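Polyketide synthase PksJ (Bacillus subtilis subsp. subtilis, PDB 4J1Q) catalyses, through its ketoreductase domain, the stereoselective reduction of alpha- and beta-keto groups with NADPH on the bacillaene assembly line. Local coordinates at residues V114-E119 and V144-K149. Residues are numbered along the deposited sequence; the frame is centred on the assembly and turned at random.
Sequences VPLEKE and VIEIEK
Leu-116 leans over the end of the neighbouring strand, just past the point where strands 108-115 and 140-147 cease to pair, and meets Glu-146, Ile-147 and Glu-148. Its CB leads to CG, which lies 4.1 Å from Glu-146 CB. There the side chain forks: CD1 settles against the backbone, 3.6 Å from Glu-148 N and close to the carbonyl carbon of Ile-147, while CD2 comes within 3.7 Å of Glu-146 OE1, the two side chains crossing obliquely. With CG anti to the carbonyl carbon and beside the backbone N (chi1 -52°), CG and CD2 come to Glu-146 while CD1 lies on the backbone. Glu-146 is extended beyond CG and brings OE1 to the leucine methyl; the same oxygen forms a salt bridge with Arg-173 of strand 171-175, a pairing that gives the buried acid a counter-charge. Further back, on the face that Val-114 and Glu-146 share, Val-114 CG2 meets Val-144 CG2 at 3.8 Å, the two branched side chains set at a slant to each other.

The backbones run parallel, with Val-114 opposite Glu-146 and Pro-115 opposite Ile-147, whose side chains lie on the other face. Val-114 N donates a nearly straight bond to Ile-145 O (2.8 Å, 169° at the hydrogen). Ile-147 N returns a bond to Val-114 O, and Leu-116 N bonds only weakly to Ile-147 O; the positions of both these acceptor oxygens are less certain. Beyond the strands, exposed Glu-117 OE1 and Lys-149 NZ form a long salt bridge of 3.7 Å, their side chains meeting at about a right angle. The contact is structural packing at the strands' C-terminal ends, in the half of the chain away from the NADPH, probably the structural subdomain of a polyketide synthase ketoreductase. Helix 126-136 connects the two strands in a beta-alpha-beta unit, the arrangement characteristic of a Rossmann-like fold.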
ATOM      1  N   VAL A 114     -11.847  11.262  -5.483  1.00 49.34           N
ATOM      2  CA  VAL A 114     -10.477  11.331  -5.952  1.00 50.80           C
ATOM      3  C   VAL A 114     -10.561  11.473  -7.467  1.00 55.80           C
ATOM      4  O   VAL A 114     -11.207  10.647  -8.138  1.00 52.93           O
ATOM      5  CB  VAL A 114      -9.687  10.052  -5.567  1.00 47.14           C
ATOM      6  CG1 VAL A 114      -8.185  10.199  -5.852  1.00 47.22           C
ATOM      7  CG2 VAL A 114      -9.949   9.700  -4.110  1.00 41.65           C
ATOM      8  N   PRO A 115      -9.995  12.571  -7.990  1.00 58.95           N
ATOM      9  CA  PRO A 115      -9.853  12.720  -9.419  1.00 64.99           C
ATOM     10  C   PRO A 115      -8.594  12.021  -9.905  1.00 67.70           C
ATOM     11  O   PRO A 115      -7.508  12.302  -9.407  1.00 68.36           O
ATOM     12  CB  PRO A 115      -9.733  14.238  -9.590  1.00 66.28           C
ATOM     13  CG  PRO A 115      -9.071  14.700  -8.333  1.00 65.10           C
ATOM     14  CD  PRO A 115      -9.447  13.722  -7.249  1.00 61.21           C
ATOM     15  N   LEU A 116      -8.755  11.072 -10.821  1.00 69.91           N
ATOM     16  CA  LEU A 116      -7.629  10.576 -11.593  1.00 73.84           C
ATOM     17  C   LEU A 116      -7.010  11.737 -12.360  1.00 76.09           C
ATOM     18  O   LEU A 116      -7.677  12.411 -13.134  1.00 84.52           O
ATOM     19  CB  LEU A 116      -8.073   9.468 -12.550  1.00 70.76           C
ATOM     20  CG  LEU A 116      -8.870   8.336 -11.899  1.00 66.49           C
ATOM     21  CD1 LEU A 116     -10.094   7.984 -12.723  1.00 65.58           C
ATOM     22  CD2 LEU A 116      -8.014   7.101 -11.701  1.00 71.67           C
ATOM     23  N   GLU A 117      -5.768  12.043 -12.027  1.00 75.38           N
ATOM     24  CA  GLU A 117      -5.044  13.117 -12.654  1.00 79.02           C
ATOM     25  C   GLU A 117      -3.588  12.800 -12.404  1.00 84.67           C
ATOM     26  O   GLU A 117      -3.267  11.703 -11.935  1.00 91.89           O
ATOM     27  CB  GLU A 117      -5.429  14.451 -12.025  1.00 83.32           C
ATOM     28  CG  GLU A 117      -4.839  15.668 -12.727  1.00 93.42           C
ATOM     29  CD  GLU A 117      -5.759  16.876 -12.706  1.00102.59           C
ATOM     30  OE1 GLU A 117      -6.466  17.090 -13.716  1.00113.60           O
ATOM     31  OE2 GLU A 117      -5.760  17.630 -11.702  1.00 94.41           O
ATOM     32  N   LYS A 118      -2.711  13.756 -12.686  1.00 86.84           N
ATOM     33  CA  LYS A 118      -1.275  13.501 -12.713  1.00 88.78           C
ATOM     34  C   LYS A 118      -0.772  12.722 -11.489  1.00 84.32           C
ATOM     35  O   LYS A 118      -0.112  11.694 -11.627  1.00 86.76           O
ATOM     36  CB  LYS A 118      -0.512  14.820 -12.853  1.00 96.82           C
ATOM     37  CG  LYS A 118       0.780  14.709 -13.647  1.00103.61           C
ATOM     38  CD  LYS A 118       1.188  16.054 -14.234  1.00107.56           C
ATOM     39  CE  LYS A 118       0.357  16.418 -15.459  1.00111.41           C
ATOM     40  NZ  LYS A 118       1.074  16.170 -16.741  1.00112.83           N
ATOM     41  N   GLU A 119      -1.049  13.237 -10.298  1.00 76.22           N
ATOM     42  CA  GLU A 119      -0.567  12.617  -9.071  1.00 66.17           C
ATOM     43  C   GLU A 119      -1.707  12.386  -8.108  1.00 58.55           C
ATOM     44  O   GLU A 119      -1.537  11.720  -7.107  1.00 58.04           O
ATOM     45  CB  GLU A 119       0.473  13.498  -8.399  1.00 70.14           C
ATOM     46  CG  GLU A 119       1.869  13.322  -8.949  1.00 78.55           C
ATOM     47  CD  GLU A 119       2.672  14.610  -8.947  1.00 90.82           C
ATOM     48  OE1 GLU A 119       2.610  15.341  -7.931  1.00 85.95           O
ATOM     49  OE2 GLU A 119       3.339  14.897  -9.972  1.00 91.65           O
ATOM     50  N   VAL A 144     -14.622   5.165  -1.633  1.00 37.94           N
ATOM     51  CA  VAL A 144     -13.711   6.021  -2.352  1.00 39.00           C
ATOM     52  C   VAL A 144     -14.129   6.001  -3.808  1.00 39.48           C
ATOM     53  O   VAL A 144     -14.463   4.949  -4.345  1.00 40.11           O
ATOM     54  CB  VAL A 144     -12.260   5.535  -2.182  1.00 35.48           C
ATOM     55  CG1 VAL A 144     -12.215   4.041  -2.425  1.00 41.18           C
ATOM     56  CG2 VAL A 144     -11.334   6.267  -3.133  1.00 33.70           C
ATOM     57  N   ILE A 145     -14.291   7.185  -4.377  1.00 41.36           N
ATOM     58  CA  ILE A 145     -14.830   7.325  -5.717  1.00 43.71           C
ATOM     59  C   ILE A 145     -13.849   8.108  -6.572  1.00 46.26           C
ATOM     60  O   ILE A 145     -13.633   9.304  -6.357  1.00 50.39           O
ATOM     61  CB  ILE A 145     -16.187   8.055  -5.692  1.00 46.78           C
ATOM     62  CG1 ILE A 145     -17.258   7.162  -5.049  1.00 45.67           C
ATOM     63  CG2 ILE A 145     -16.584   8.486  -7.101  1.00 48.50           C
ATOM     64  CD1 ILE A 145     -18.357   7.936  -4.356  1.00 46.83           C
ATOM     65  N   GLU A 146     -13.256   7.425  -7.542  1.00 47.09           N
ATOM     66  CA  GLU A 146     -12.214   8.014  -8.375  1.00 51.75           C
ATOM     67  C   GLU A 146     -12.854   8.532  -9.662  1.00 54.40           C
ATOM     68  O   GLU A 146     -13.612   7.818 -10.310  1.00 51.78           O
ATOM     69  CB  GLU A 146     -11.146   6.958  -8.715  1.00 47.77           C
ATOM     70  CG  GLU A 146     -10.478   6.326  -7.497  1.00 52.95           C
ATOM     71  CD  GLU A 146      -9.758   5.009  -7.806  1.00 53.63           C
ATOM     72  OE1 GLU A 146      -8.986   4.935  -8.802  1.00 49.44           O
ATOM     73  OE2 GLU A 146      -9.943   4.051  -7.023  1.00 53.71           O
ATOM     74  N   ILE A 147     -12.560   9.774 -10.027  1.00 60.84           N
ATOM     75  CA  ILE A 147     -13.266  10.419 -11.128  1.00 60.04           C
ATOM     76  C   ILE A 147     -12.280  11.050 -12.082  1.00 62.14           C
ATOM     77  O   ILE A 147     -11.444  11.860 -11.674  1.00 64.38           O
ATOM     78  CB  ILE A 147     -14.201  11.517 -10.622  1.00 64.75           C
ATOM     79  CG1 ILE A 147     -15.283  10.912  -9.732  1.00 64.46           C
ATOM     80  CG2 ILE A 147     -14.799  12.293 -11.795  1.00 68.22           C
ATOM     81  CD1 ILE A 147     -16.136  11.944  -9.028  1.00 65.44           C
ATOM     82  N   GLU A 148     -12.409  10.706 -13.357  1.00 65.95           N
ATOM     83  CA  GLU A 148     -11.477  11.153 -14.394  1.00 73.13           C
ATOM     84  C   GLU A 148     -11.508  12.669 -14.625  1.00 76.16           C
ATOM     85  O   GLU A 148     -10.454  13.305 -14.730  1.00 77.22           O
ATOM     86  CB  GLU A 148     -11.735  10.400 -15.706  1.00 76.44           C
ATOM     87  CG  GLU A 148     -11.280  11.129 -16.961  1.00 92.27           C
ATOM     88  CD  GLU A 148      -9.865  10.766 -17.392  1.00 96.60           C
ATOM     89  OE1 GLU A 148      -9.469   9.581 -17.293  1.00100.59           O
ATOM     90  OE2 GLU A 148      -9.148  11.669 -17.866  1.00107.39           O
ATOM     91  N   LYS A 149     -12.705  13.240 -14.737  1.00 73.28           N
ATOM     92  CA  LYS A 149     -12.861  14.702 -14.688  1.00 81.82           C
ATOM     93  C   LYS A 149     -14.202  15.039 -14.078  1.00 80.94           C
ATOM     94  O   LYS A 149     -15.187  15.189 -14.794  1.00 80.31           O
ATOM     95  CB  LYS A 149     -12.776  15.337 -16.087  1.00 91.20           C
ATOM     96  CG  LYS A 149     -11.727  14.735 -17.015  1.00 99.42           C
ATOM     97  CD  LYS A 149     -10.320  15.093 -16.574  1.00104.78           C
ATOM     98  CE  LYS A 149      -9.768  16.245 -17.388  1.00111.42           C
ATOM     99  NZ  LYS A 149      -8.746  16.950 -16.570  1.00121.08           N
TER